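Local coordinates for protein putative polyketide cyclase (Acidithiobacillus ferrooxidans, PDB 3F9S) that is a putative polyketide cyclase with a SnoaL-like fold that probably acts on a small organic substrate, its true reaction not yet established, at residues M2-K7 with Y116-N121; V19-N24 with D69-I74; L89-H94 with Q107-G112. One frame throughout, in Å; residues are numbered along the deposited sequence.

Contact 1: M2-K7 with Y116-N121; sequences MSISSK and YYFDGN
Met-2, a selenomethionine here, meets Asp-119 through its backbone: Met-2 N donates to Asp-119 OD1 over 2.9 Å, nearly straight at 170°. The carboxylate is approached from above its plane, the donor lying well out of it. Asp-119 CG stands anti to its own backbone N (chi1 180°), and OD1 beyond it also touches Met-2 CB at 3.4 Å. The two side chains cross at about a right angle, and the bent end of Met-2 brings CE to 3.7 Å from Gly-120 CA. An alanine at Asp-119 would probably leave Met-2 N without this acceptor and Met-2 freer to shift. One residue on, Gly-120 N donates to Ser-3 O at 2.7 Å, a bent bond met from above the carbonyl plane. The pairing fastens the N-terminal segment, ahead of helix 8-21, to the end of strand 107-118, where the chain turns toward strand 122-130 of the cone-like NTF2 fold. Next to it, Ile-4 crosses Phe-118 obliquely and rests its CG2 3.5 Å from Phe-118 CB; Ala-8 and Leu-12 of helix 8-21 also pack on Phe-118. Ser-5 OG, held between backbone N and carbonyl carbon (chi1 83°), lies only 2.5 Å from Asn-121 OD1, too short for the exact length to be trusted, and accepts from Lys-7 N, closing an ST turn just before the helix. Water fills in where direct bonds are lacking: one molecule accepts from Ser-3 N and donates to Phe-118 O, while another accepts from Ser-5 N and donates to Ser-5 OG and, at 2.7 Å, to Gly-120 O.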
HETATM    1  N   MSE A   2      11.905 -20.447   8.056  1.00 32.45           N
HETATM    2  CA  MSE A   2      12.034 -21.196   6.804  1.00 29.56           C
HETATM    3  C   MSE A   2      11.889 -20.522   5.470  1.00 32.30           C
HETATM    4  O   MSE A   2      12.251 -21.128   4.470  1.00 35.11           O
HETATM    5  CB  MSE A   2      11.048 -22.375   6.816  1.00 26.48           C
HETATM    6  CG  MSE A   2      11.389 -23.365   7.895  1.00 28.11           C
HETATM    7 SE   MSE A   2      10.458 -24.991   7.675  0.75 23.85          SE
HETATM    8  CE  MSE A   2       8.722 -24.225   7.993  1.00 23.55           C
ATOM      9  N   SER A   3      11.309 -19.332   5.413  1.00 33.96           N
ATOM     10  CA  SER A   3      11.016 -18.679   4.123  1.00 34.60           C
ATOM     11  C   SER A   3       9.907 -19.487   3.415  1.00 33.92           C
ATOM     12  O   SER A   3       9.364 -20.469   3.966  1.00 31.85           O
ATOM     13  CB  SER A   3      12.236 -18.425   3.214  1.00 36.81           C
ATOM     14  OG  SER A   3      11.896 -17.509   2.183  1.00 33.23           O
ATOM     15  N   ILE A   4       9.577 -19.075   2.203  1.00 32.18           N
ATOM     16  CA  ILE A   4       8.399 -19.602   1.563  1.00 30.95           C
ATOM     17  C   ILE A   4       8.523 -20.995   1.010  1.00 29.90           C
ATOM     18  O   ILE A   4       9.616 -21.494   0.719  1.00 28.84           O
ATOM     19  CB  ILE A   4       7.872 -18.692   0.437  1.00 31.13           C
ATOM     20  CG1 ILE A   4       8.880 -18.564  -0.715  1.00 34.33           C
ATOM     21  CG2 ILE A   4       7.424 -17.335   0.966  1.00 30.12           C
ATOM     22  CD1 ILE A   4       8.225 -17.947  -1.895  1.00 43.70           C
ATOM     23  N   SER A   5       7.363 -21.612   0.839  1.00 29.83           N
ATOM     24  CA  SER A   5       7.298 -22.866   0.133  1.00 29.82           C
ATOM     25  C   SER A   5       6.871 -22.490  -1.278  1.00 28.67           C
ATOM     26  O   SER A   5       6.450 -21.341  -1.559  1.00 27.76           O
ATOM     27  CB  SER A   5       6.316 -23.850   0.762  1.00 31.16           C
ATOM     28  OG  SER A   5       4.982 -23.619   0.360  1.00 30.25           O
ATOM     29  N   SER A   6       6.918 -23.494  -2.138  1.00 28.89           N
ATOM     30  CA  SER A   6       6.497 -23.370  -3.538  1.00 29.08           C
ATOM     31  C   SER A   6       5.043 -22.917  -3.720  1.00 28.39           C
ATOM     32  O   SER A   6       4.668 -22.453  -4.794  1.00 29.42           O
ATOM     33  CB  SER A   6       6.665 -24.716  -4.252  1.00 28.32           C
ATOM     34  OG  SER A   6       5.812 -25.699  -3.705  1.00 26.83           O
ATOM     35  N   LYS A   7       4.222 -23.083  -2.686  1.00 26.30           N
ATOM     36  CA  LYS A   7       2.806 -22.764  -2.752  1.00 27.12           C
ATOM     37  C   LYS A   7       2.375 -21.473  -2.074  1.00 24.04           C
ATOM     38  O   LYS A   7       1.185 -21.267  -1.879  1.00 23.38           O
ATOM     39  CB  LYS A   7       2.007 -23.972  -2.245  1.00 27.98           C
ATOM     40  CG  LYS A   7       2.185 -25.147  -3.196  1.00 27.79           C
ATOM     41  CD  LYS A   7       1.243 -26.297  -2.936  1.00 31.83           C
ATOM     42  CE  LYS A   7       1.432 -27.377  -4.026  1.00 33.56           C
ATOM     43  NZ  LYS A   7       1.209 -26.894  -5.412  1.00 35.63           N
ATOM     44  N   TYR A 116       3.159  -9.943   2.861  1.00 25.05           N
ATOM     45  CA  TYR A 116       2.970 -11.037   3.793  1.00 24.16           C
ATOM     46  C   TYR A 116       4.284 -11.725   3.912  1.00 25.15           C
ATOM     47  O   TYR A 116       4.898 -11.999   2.899  1.00 23.22           O
ATOM     48  CB  TYR A 116       1.937 -12.034   3.290  1.00 25.91           C
ATOM     49  CG  TYR A 116       0.571 -11.673   3.729  1.00 24.67           C
ATOM     50  CD1 TYR A 116       0.220 -11.846   5.073  1.00 24.77           C
ATOM     51  CD2 TYR A 116      -0.365 -11.153   2.854  1.00 29.21           C
ATOM     52  CE1 TYR A 116      -1.017 -11.521   5.529  1.00 27.99           C
ATOM     53  CE2 TYR A 116      -1.631 -10.813   3.305  1.00 28.92           C
ATOM     54  CZ  TYR A 116      -1.940 -10.996   4.647  1.00 28.43           C
ATOM     55  OH  TYR A 116      -3.177 -10.701   5.144  1.00 30.94           O
ATOM     56  N   TYR A 117       4.700 -11.961   5.150  1.00 24.85           N
ATOM     57  CA  TYR A 117       5.931 -12.648   5.440  1.00 26.47           C
ATOM     58  C   TYR A 117       5.577 -14.057   5.824  1.00 26.21           C
ATOM     59  O   TYR A 117       4.614 -14.278   6.568  1.00 26.32           O
ATOM     60  CB  TYR A 117       6.665 -11.930   6.566  1.00 28.52           C
ATOM     61  CG  TYR A 117       7.208 -10.634   6.067  1.00 28.01           C
ATOM     62  CD1 TYR A 117       8.398 -10.632   5.348  1.00 34.78           C
ATOM     63  CD2 TYR A 117       6.523  -9.419   6.242  1.00 31.05           C
ATOM     64  CE1 TYR A 117       8.932  -9.465   4.849  1.00 34.21           C
ATOM     65  CE2 TYR A 117       7.067  -8.225   5.732  1.00 28.16           C
ATOM     66  CZ  TYR A 117       8.260  -8.274   5.040  1.00 27.77           C
ATOM     67  OH  TYR A 117       8.881  -7.162   4.521  1.00 37.39           O
ATOM     68  N   PHE A 118       6.431 -14.980   5.384  1.00 26.84           N
ATOM     69  CA  PHE A 118       6.216 -16.394   5.560  1.00 27.43           C
ATOM     70  C   PHE A 118       7.299 -17.071   6.348  1.00 25.92           C
ATOM     71  O   PHE A 118       8.448 -16.643   6.367  1.00 27.66           O
ATOM     72  CB  PHE A 118       6.193 -17.094   4.213  1.00 28.41           C
ATOM     73  CG  PHE A 118       4.951 -16.890   3.451  1.00 28.28           C
ATOM     74  CD1 PHE A 118       4.738 -15.695   2.761  1.00 27.86           C
ATOM     75  CD2 PHE A 118       3.999 -17.904   3.374  1.00 29.98           C
ATOM     76  CE1 PHE A 118       3.584 -15.520   2.023  1.00 27.28           C
ATOM     77  CE2 PHE A 118       2.852 -17.732   2.642  1.00 30.51           C
ATOM     78  CZ  PHE A 118       2.647 -16.536   1.962  1.00 28.64           C
ATOM     79  N   ASP A 119       6.882 -18.128   7.018  1.00 25.45           N
ATOM     80  CA  ASP A 119       7.799 -19.069   7.649  1.00 26.37           C
ATOM     81  C   ASP A 119       7.193 -20.372   7.149  1.00 26.13           C
ATOM     82  O   ASP A 119       6.209 -20.840   7.716  1.00 24.80           O
ATOM     83  CB  ASP A 119       7.775 -18.914   9.162  1.00 26.38           C
ATOM     84  CG  ASP A 119       8.707 -19.864   9.881  1.00 32.31           C
ATOM     85  OD1 ASP A 119       9.258 -20.784   9.263  1.00 25.80           O
ATOM     86  OD2 ASP A 119       8.867 -19.699  11.105  1.00 31.11           O
ATOM     87  N   GLY A 120       7.755 -20.920   6.065  1.00 25.80           N
ATOM     88  CA  GLY A 120       7.172 -22.087   5.419  1.00 26.41           C
ATOM     89  C   GLY A 120       5.835 -21.677   4.824  1.00 25.82           C
ATOM     90  O   GLY A 120       5.748 -20.676   4.126  1.00 26.69           O
ATOM     91  N   ASN A 121       4.785 -22.427   5.144  1.00 25.16           N
ATOM     92  CA  ASN A 121       3.434 -22.134   4.684  1.00 25.14           C
ATOM     93  C   ASN A 121       2.660 -21.200   5.594  1.00 25.18           C
ATOM     94  O   ASN A 121       1.501 -20.953   5.314  1.00 25.91           O
ATOM     95  CB  ASN A 121       2.622 -23.424   4.528  1.00 24.94           C
ATOM     96  CG  ASN A 121       3.033 -24.231   3.339  1.00 25.37           C
ATOM     97  OD1 ASN A 121       3.938 -23.847   2.599  1.00 29.61           O
ATOM     98  ND2 ASN A 121       2.339 -25.319   3.110  1.00 24.36           N
TER
HETATM   99  O   HOH W   1      10.908 -17.204   7.287  1.00 26.94           O
HETATM  100  O   HOH W   2       4.858 -20.774   1.546  1.00 26.62           O

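Contact 2: V19-N24 with D69-I74; sequences VWSEGN and DQCFDI
With OG anti to the carbonyl carbon (chi1 -62°), Ser-21 puts its hydroxyl oxygen within bonding distance of Phe-72 N on the strand, and Phe-72 likewise has CG anti to its own carbonyl carbon, the end of its ring coming nearer the helix. The pair joins the end of helix 8-21 to the start of strand 71-80, an outermost strand within this chain, in the NTF2 fold, where helices pack against the concave side of a curved sheet. Ser-21 OG accepts from Phe-72 N at 2.9 Å, with 163° at the hydrogen, so a side chain of the helix takes up a backbone N-H of the strand. The same oxygen lies at the edge of the Phe-72 ring, in its plane. Trp-20 and Phe-72 run side by side and point the same way; Trp-20 CB touches Phe-72 CE1 at 3.6 Å. Their rings form an offset edge-to-face pair, the indole turning its edge to the phenyl face, with centroids 5.8 Å apart and planes at 77°. Beyond the pair, Trp-20 NE1 is bonded to Tyr-56 OH, and a glycerol, probably from the crystallisation liquor, lies near the indole, which may hint at a pocket. Gln-70 brings CG to within 3.7 Å of Trp-20 O, while its amide is occupied elsewhere, NE2 by Phe-67 O and OE1 by Trp-90 NE1. Backbone also meets backbone: Ser-21 CA makes a C-H...O contact with Gln-70 O at 3.5 Å. A water completes the join, lying 2.6 Å from Ser-21 OG and donating to Phe-72 O at 2.8 Å.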
ATOM      1  N   VAL A  19     -10.350 -16.840   5.200  1.00 25.29           N
ATOM      2  CA  VAL A  19     -10.375 -16.035   6.413  1.00 26.23           C
ATOM      3  C   VAL A  19     -10.994 -14.664   6.185  1.00 25.53           C
ATOM      4  O   VAL A  19     -11.927 -14.289   6.886  1.00 26.60           O
ATOM      5  CB  VAL A  19      -8.974 -15.868   7.017  1.00 26.31           C
ATOM      6  CG1 VAL A  19      -9.005 -14.920   8.235  1.00 24.81           C
ATOM      7  CG2 VAL A  19      -8.405 -17.227   7.392  1.00 25.92           C
ATOM      8  N   TRP A  20     -10.503 -13.953   5.181  1.00 25.17           N
ATOM      9  CA  TRP A  20     -10.848 -12.547   5.011  1.00 26.43           C
ATOM     10  C   TRP A  20     -12.054 -12.241   4.183  1.00 27.57           C
ATOM     11  O   TRP A  20     -12.749 -11.269   4.478  1.00 29.27           O
ATOM     12  CB  TRP A  20      -9.626 -11.782   4.517  1.00 25.86           C
ATOM     13  CG  TRP A  20      -8.684 -11.674   5.636  1.00 23.67           C
ATOM     14  CD1 TRP A  20      -7.631 -12.484   5.895  1.00 26.69           C
ATOM     15  CD2 TRP A  20      -8.806 -10.785   6.753  1.00 24.22           C
ATOM     16  NE1 TRP A  20      -7.047 -12.120   7.079  1.00 26.13           N
ATOM     17  CE2 TRP A  20      -7.748 -11.080   7.632  1.00 25.24           C
ATOM     18  CE3 TRP A  20      -9.688  -9.743   7.077  1.00 26.08           C
ATOM     19  CZ2 TRP A  20      -7.534 -10.367   8.819  1.00 27.19           C
ATOM     20  CZ3 TRP A  20      -9.498  -9.051   8.267  1.00 27.19           C
ATOM     21  CH2 TRP A  20      -8.423  -9.369   9.125  1.00 27.64           C
ATOM     22  N   SER A  21     -12.261 -13.002   3.118  1.00 27.77           N
ATOM     23  CA  SER A  21     -13.420 -12.790   2.269  1.00 27.31           C
ATOM     24  C   SER A  21     -14.625 -13.572   2.759  1.00 27.26           C
ATOM     25  O   SER A  21     -15.734 -13.069   2.647  1.00 27.50           O
ATOM     26  CB  SER A  21     -13.118 -13.127   0.814  1.00 27.81           C
ATOM     27  OG  SER A  21     -12.101 -12.278   0.309  1.00 25.45           O
ATOM     28  N   GLU A  22     -14.421 -14.775   3.303  1.00 25.84           N
ATOM     29  CA  GLU A  22     -15.519 -15.641   3.751  1.00 27.66           C
ATOM     30  C   GLU A  22     -15.736 -15.648   5.252  1.00 27.18           C
ATOM     31  O   GLU A  22     -16.761 -16.145   5.703  1.00 26.48           O
ATOM     32  CB  GLU A  22     -15.312 -17.058   3.241  1.00 27.85           C
ATOM     33  CG  GLU A  22     -15.378 -17.157   1.722  1.00 28.34           C
ATOM     34  CD  GLU A  22     -14.863 -18.469   1.174  1.00 31.29           C
ATOM     35  OE1 GLU A  22     -14.504 -19.390   1.939  1.00 39.23           O
ATOM     36  OE2 GLU A  22     -14.807 -18.575  -0.063  1.00 39.74           O
ATOM     37  N   GLY A  23     -14.810 -15.086   6.017  1.00 27.15           N
ATOM     38  CA  GLY A  23     -14.957 -15.003   7.463  1.00 26.26           C
ATOM     39  C   GLY A  23     -14.827 -16.315   8.196  1.00 26.06           C
ATOM     40  O   GLY A  23     -15.393 -16.462   9.284  1.00 26.01           O
ATOM     41  N   ASN A  24     -14.080 -17.256   7.617  1.00 25.22           N
ATOM     42  CA  ASN A  24     -13.819 -18.533   8.238  1.00 27.42           C
ATOM     43  C   ASN A  24     -12.643 -18.226   9.167  1.00 27.12           C
ATOM     44  O   ASN A  24     -11.500 -18.547   8.873  1.00 27.87           O
ATOM     45  CB  ASN A  24     -13.510 -19.618   7.207  1.00 28.54           C
ATOM     46  CG  ASN A  24     -13.316 -20.988   7.828  1.00 35.19           C
ATOM     47  OD1 ASN A  24     -13.213 -21.137   9.053  1.00 32.83           O
ATOM     48  ND2 ASN A  24     -13.231 -22.004   6.969  1.00 35.75           N
ATOM     49  N   ASP A  69     -19.629  -8.566   5.037  1.00 29.97           N
ATOM     50  CA  ASP A  69     -19.659  -9.182   3.704  1.00 29.21           C
ATOM     51  C   ASP A  69     -18.460  -8.767   2.860  1.00 28.80           C
ATOM     52  O   ASP A  69     -18.479  -8.957   1.642  1.00 28.89           O
ATOM     53  CB  ASP A  69     -20.972  -8.865   2.989  1.00 30.18           C
ATOM     54  CG  ASP A  69     -21.065  -7.438   2.492  1.00 31.02           C
ATOM     55  OD1 ASP A  69     -20.191  -6.586   2.784  1.00 31.56           O
ATOM     56  OD2 ASP A  69     -22.030  -7.187   1.755  1.00 31.68           O
ATOM     57  N   GLN A  70     -17.421  -8.212   3.490  1.00 27.17           N
ATOM     58  CA  GLN A  70     -16.257  -7.751   2.758  1.00 27.34           C
ATOM     59  C   GLN A  70     -15.613  -8.861   1.955  1.00 28.06           C
ATOM     60  O   GLN A  70     -15.596 -10.014   2.379  1.00 28.59           O
ATOM     61  CB  GLN A  70     -15.214  -7.111   3.676  1.00 27.24           C
ATOM     62  CG  GLN A  70     -14.524  -8.038   4.648  1.00 28.78           C
ATOM     63  CD  GLN A  70     -13.673  -7.276   5.633  1.00 27.95           C
ATOM     64  OE1 GLN A  70     -12.490  -7.078   5.396  1.00 30.56           O
ATOM     65  NE2 GLN A  70     -14.283  -6.780   6.694  1.00 27.69           N
ATOM     66  N   CYS A  71     -15.079  -8.494   0.793  1.00 27.97           N
ATOM     67  CA  CYS A  71     -14.481  -9.457  -0.095  1.00 27.10           C
ATOM     68  C   CYS A  71     -13.232  -8.832  -0.669  1.00 25.24           C
ATOM     69  O   CYS A  71     -13.276  -7.710  -1.145  1.00 24.41           O
ATOM     70  CB  CYS A  71     -15.439  -9.829  -1.225  1.00 27.96           C
ATOM     71  SG  CYS A  71     -14.804 -11.236  -2.133  1.00 34.35           S
ATOM     72  N   PHE A  72     -12.136  -9.565  -0.581  1.00 26.47           N
ATOM     73  CA  PHE A  72     -10.849  -9.159  -1.138  1.00 26.71           C
ATOM     74  C   PHE A  72     -10.731  -9.799  -2.503  1.00 27.71           C
ATOM     75  O   PHE A  72     -11.082 -10.962  -2.678  1.00 30.00           O
ATOM     76  CB  PHE A  72      -9.710  -9.620  -0.264  1.00 27.77           C
ATOM     77  CG  PHE A  72      -9.628  -8.876   1.018  1.00 26.75           C
ATOM     78  CD1 PHE A  72     -10.507  -9.172   2.058  1.00 29.79           C
ATOM     79  CD2 PHE A  72      -8.697  -7.865   1.186  1.00 29.59           C
ATOM     80  CE1 PHE A  72     -10.442  -8.470   3.258  1.00 25.28           C
ATOM     81  CE2 PHE A  72      -8.619  -7.166   2.378  1.00 30.43           C
ATOM     82  CZ  PHE A  72      -9.476  -7.479   3.426  1.00 25.89           C
ATOM     83  N   ASP A  73     -10.239  -9.018  -3.454  1.00 27.60           N
ATOM     84  CA  ASP A  73     -10.086  -9.422  -4.832  1.00 27.07           C
ATOM     85  C   ASP A  73      -8.625  -9.175  -5.142  1.00 25.56           C
ATOM     86  O   ASP A  73      -8.228  -8.050  -5.427  1.00 27.04           O
ATOM     87  CB  ASP A  73     -11.042  -8.572  -5.680  1.00 28.28           C
ATOM     88  CG  ASP A  73     -10.885  -8.784  -7.167  1.00 32.35           C
ATOM     89  OD1 ASP A  73     -10.139  -9.688  -7.604  1.00 36.19           O
ATOM     90  OD2 ASP A  73     -11.530  -8.002  -7.890  1.00 38.75           O
ATOM     91  N   ILE A  74      -7.846 -10.255  -5.111  1.00 24.19           N
ATOM     92  CA  ILE A  74      -6.408 -10.171  -5.274  1.00 23.97           C
ATOM     93  C   ILE A  74      -6.157  -9.751  -6.707  1.00 23.93           C
ATOM     94  O   ILE A  74      -6.749 -10.299  -7.637  1.00 25.31           O
ATOM     95  CB  ILE A  74      -5.714 -11.509  -4.967  1.00 24.81           C
ATOM     96  CG1 ILE A  74      -5.912 -11.897  -3.502  1.00 26.43           C
ATOM     97  CG2 ILE A  74      -4.206 -11.431  -5.256  1.00 24.50           C
ATOM     98  CD1 ILE A  74      -5.383 -13.264  -3.172  1.00 25.49           C
TER
HETATM   99  O   HOH W   3     -10.661 -13.434  -1.527  1.00 22.48           O

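Contact 3: L89-H94 with Q107-G112; sequences LWTATH and QIKMSG
Trp-90 and Met-110, the latter a selenomethionine, face each other as a hydrogen-bonded antiparallel pair and belong to the tightly packed side of this contact. Met-110 CB sits 3.4 Å from Trp-90 CE3, and the chain bends at its end (chi3 77°), carrying CE over one face of the indole, 4.2 Å from the centroid of the five-membered ring. This is a CH-pi contact, and the selenium, oblique to the six-membered ring, adds a Met-aromatic one. Ile-108 lies side by side with Trp-90 and sets CG2 at the edge of the indole, in its plane, 3.8 Å from CZ3. Ile-108 thus lies at the edge of the indole and Met-110 CE over a face, the indole N-H being taken by Gln-70. His-94 CB packs on Ile-108 CG1 at the far end, its imidazole nitrogens bonded to Thr-104 OG1 and Phe-101 O. Val-135 of helix 132-142 touches both Ile-108 and Met-110.

The other face, with Leu-89, Thr-91, Thr-93, Gln-107, Lys-109 and Ser-111, is looser. The exposed Gln-107 is bent at chi2, and its OE1 lies 3.4 Å from Thr-91 CB, whereas Lys-109 runs extended and exposed. Leu-89 CD2 meets Ser-111 CB at 3.7 Å, and here the second subunit closes in: its His-40 bonds to Ser-111 OG and packs on Leu-89.

Between the faces the backbones are joined by paired bonds. Ile-108 N to Ala-92 O is straight (177°) and nearly along the C=O axis, while Trp-90 N to Met-110 O, though 2.7 Å long, is bent and weak. Neighbouring antiparallel strands with aromatic and aliphatic side chains on one face and a dimer partner meeting the other are in keeping with the curved sheet of the NTF2-like fold.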
ATOM      1  N   LEU A  89      -8.145  -5.332  -4.363  1.00 22.89           N
ATOM      2  CA  LEU A  89      -9.303  -4.481  -4.329  1.00 21.17           C
ATOM      3  C   LEU A  89     -10.164  -5.136  -3.276  1.00 22.93           C
ATOM      4  O   LEU A  89      -9.983  -6.302  -2.912  1.00 24.20           O
ATOM      5  CB  LEU A  89     -10.006  -4.478  -5.668  1.00 23.03           C
ATOM      6  CG  LEU A  89      -9.107  -3.996  -6.796  1.00 20.48           C
ATOM      7  CD1 LEU A  89      -9.897  -4.051  -8.082  1.00 23.49           C
ATOM      8  CD2 LEU A  89      -8.502  -2.621  -6.590  1.00 24.91           C
ATOM      9  N   TRP A  90     -11.128  -4.371  -2.805  1.00 22.60           N
ATOM     10  CA  TRP A  90     -11.957  -4.793  -1.712  1.00 22.81           C
ATOM     11  C   TRP A  90     -13.287  -4.143  -1.877  1.00 23.63           C
ATOM     12  O   TRP A  90     -13.372  -3.002  -2.344  1.00 25.12           O
ATOM     13  CB  TRP A  90     -11.273  -4.275  -0.473  1.00 24.94           C
ATOM     14  CG  TRP A  90     -11.899  -4.520   0.819  1.00 22.85           C
ATOM     15  CD1 TRP A  90     -11.641  -5.557   1.636  1.00 25.23           C
ATOM     16  CD2 TRP A  90     -12.815  -3.671   1.508  1.00 22.92           C
ATOM     17  NE1 TRP A  90     -12.329  -5.428   2.797  1.00 23.75           N
ATOM     18  CE2 TRP A  90     -13.066  -4.273   2.754  1.00 25.50           C
ATOM     19  CE3 TRP A  90     -13.420  -2.441   1.213  1.00 22.21           C
ATOM     20  CZ2 TRP A  90     -13.907  -3.702   3.693  1.00 24.97           C
ATOM     21  CZ3 TRP A  90     -14.263  -1.875   2.140  1.00 22.98           C
ATOM     22  CH2 TRP A  90     -14.519  -2.511   3.362  1.00 24.60           C
ATOM     23  N   THR A  91     -14.328  -4.899  -1.567  1.00 23.12           N
ATOM     24  CA  THR A  91     -15.667  -4.395  -1.641  1.00 23.22           C
ATOM     25  C   THR A  91     -16.374  -4.890  -0.405  1.00 22.64           C
ATOM     26  O   THR A  91     -16.069  -5.968   0.087  1.00 24.68           O
ATOM     27  CB  THR A  91     -16.389  -4.912  -2.894  1.00 24.31           C
ATOM     28  OG1 THR A  91     -16.442  -6.339  -2.853  1.00 30.53           O
ATOM     29  CG2 THR A  91     -15.641  -4.468  -4.158  1.00 25.78           C
ATOM     30  N   ALA A  92     -17.277  -4.072   0.097  1.00 23.13           N
ATOM     31  CA  ALA A  92     -18.094  -4.419   1.258  1.00 23.53           C
ATOM     32  C   ALA A  92     -19.298  -3.510   1.222  1.00 25.34           C
ATOM     33  O   ALA A  92     -19.248  -2.442   0.623  1.00 26.37           O
ATOM     34  CB  ALA A  92     -17.307  -4.205   2.517  1.00 24.22           C
ATOM     35  N   THR A  93     -20.387  -3.978   1.811  1.00 27.66           N
ATOM     36  CA  THR A  93     -21.624  -3.221   1.913  1.00 29.09           C
ATOM     37  C   THR A  93     -21.524  -2.460   3.217  1.00 30.08           C
ATOM     38  O   THR A  93     -21.073  -3.022   4.220  1.00 29.59           O
ATOM     39  CB  THR A  93     -22.839  -4.160   2.001  1.00 28.83           C
ATOM     40  OG1 THR A  93     -22.813  -5.058   0.890  1.00 30.80           O
ATOM     41  CG2 THR A  93     -24.124  -3.381   1.974  1.00 28.71           C
ATOM     42  N   HIS A  94     -21.946  -1.200   3.205  1.00 33.40           N
ATOM     43  CA  HIS A  94     -21.942  -0.368   4.407  1.00 36.92           C
ATOM     44  C   HIS A  94     -23.257  -0.668   5.128  1.00 39.74           C
ATOM     45  O   HIS A  94     -24.206   0.113   5.044  1.00 40.53           O
ATOM     46  CB  HIS A  94     -21.782   1.111   4.024  1.00 37.42           C
ATOM     47  CG  HIS A  94     -21.784   2.051   5.187  1.00 35.45           C
ATOM     48  ND1 HIS A  94     -22.284   3.331   5.098  1.00 40.35           N
ATOM     49  CD2 HIS A  94     -21.400   1.881   6.474  1.00 38.48           C
ATOM     50  CE1 HIS A  94     -22.172   3.924   6.273  1.00 40.88           C
ATOM     51  NE2 HIS A  94     -21.641   3.066   7.126  1.00 37.83           N
ATOM     52  N   GLN A 107     -22.288   0.131  -1.506  1.00 36.00           N
ATOM     53  CA  GLN A 107     -21.006  -0.554  -1.710  1.00 35.26           C
ATOM     54  C   GLN A 107     -19.847   0.391  -1.406  1.00 32.41           C
ATOM     55  O   GLN A 107     -19.814   1.519  -1.899  1.00 32.44           O
ATOM     56  CB  GLN A 107     -20.867  -1.082  -3.146  1.00 36.13           C
ATOM     57  CG  GLN A 107     -21.399  -2.498  -3.345  1.00 40.50           C
ATOM     58  CD  GLN A 107     -20.316  -3.550  -3.203  1.00 43.64           C
ATOM     59  OE1 GLN A 107     -19.370  -3.574  -3.997  1.00 50.57           O
ATOM     60  NE2 GLN A 107     -20.466  -4.452  -2.228  1.00 46.36           N
ATOM     61  N   ILE A 108     -18.924  -0.074  -0.571  1.00 29.55           N
ATOM     62  CA  ILE A 108     -17.701   0.647  -0.251  1.00 27.45           C
ATOM     63  C   ILE A 108     -16.612  -0.117  -0.995  1.00 25.89           C
ATOM     64  O   ILE A 108     -16.586  -1.353  -0.960  1.00 25.30           O
ATOM     65  CB  ILE A 108     -17.404   0.662   1.266  1.00 26.49           C
ATOM     66  CG1 ILE A 108     -18.536   1.342   2.035  1.00 31.76           C
ATOM     67  CG2 ILE A 108     -16.085   1.384   1.562  1.00 30.32           C
ATOM     68  CD1 ILE A 108     -18.793   2.803   1.672  1.00 28.75           C
ATOM     69  N   LYS A 109     -15.729   0.622  -1.661  1.00 25.04           N
ATOM     70  CA  LYS A 109     -14.622   0.051  -2.412  1.00 26.26           C
ATOM     71  C   LYS A 109     -13.306   0.554  -1.843  1.00 25.89           C
ATOM     72  O   LYS A 109     -13.182   1.714  -1.463  1.00 27.19           O
ATOM     73  CB  LYS A 109     -14.711   0.410  -3.883  1.00 27.68           C
ATOM     74  CG  LYS A 109     -15.879  -0.256  -4.576  1.00 29.46           C
ATOM     75  CD  LYS A 109     -15.658  -0.316  -6.089  1.00 37.28           C
ATOM     76  CE  LYS A 109     -16.605  -1.315  -6.764  1.00 40.96           C
ATOM     77  NZ  LYS A 109     -16.082  -1.769  -8.094  1.00 45.58           N
HETATM   78  N   MSE A 110     -12.329  -0.333  -1.776  1.00 25.42           N
HETATM   79  CA  MSE A 110     -11.021   0.036  -1.254  1.00 26.48           C
HETATM   80  C   MSE A 110     -10.008  -0.787  -2.013  1.00 25.44           C
HETATM   81  O   MSE A 110     -10.364  -1.753  -2.678  1.00 26.78           O
HETATM   82  CB  MSE A 110     -10.943  -0.276   0.247  1.00 27.04           C
HETATM   83  CG  MSE A 110      -9.642   0.132   0.883  1.00 28.18           C
HETATM   84 SE   MSE A 110      -9.707  -0.050   2.728  0.75 31.66          SE
HETATM   85  CE  MSE A 110      -9.538  -1.758   2.933  1.00 23.54           C
ATOM     86  N   SER A 111      -8.762  -0.351  -1.968  1.00 24.70           N
ATOM     87  CA  SER A 111      -7.660  -1.107  -2.536  1.00 23.81           C
ATOM     88  C   SER A 111      -6.559  -1.082  -1.539  1.00 23.33           C
ATOM     89  O   SER A 111      -6.518  -0.232  -0.659  1.00 24.19           O
ATOM     90  CB  SER A 111      -7.189  -0.538  -3.867  1.00 25.02           C
ATOM     91  OG  SER A 111      -6.847   0.819  -3.737  1.00 23.30           O
ATOM     92  N   GLY A 112      -5.673  -2.057  -1.653  1.00 22.42           N
ATOM     93  CA  GLY A 112      -4.588  -2.118  -0.737  1.00 23.15           C
ATOM     94  C   GLY A 112      -3.476  -2.991  -1.238  1.00 23.16           C
ATOM     95  O   GLY A 112      -3.584  -3.649  -2.260  1.00 25.18           O
TER

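How the contacts relate
Along the chain, contact 1 closes a loop that holds the other two: contact 2 comes first within it and contact 3 follows. All three reach the same mixed sheet. Contacts 1 and 3 use the two ends of strand 107-118, with centres about 28 Å apart on opposite sides of the chain's centre. Contacts 2 and 3 are closer, about 11 Å between centres, and touch where strands 71-80 and 83-93 run side by side, as at Phe-72 CZ and Trp-90 CD1, 3.4 Å apart. Helix 8-21 starts beside contact 1 and ends in contact 2, so contacts 1 and 2 tie the N-terminal region to strands 107-118 and 71-80, and contact 3 joins the intervening strand 83-93 to 107-118.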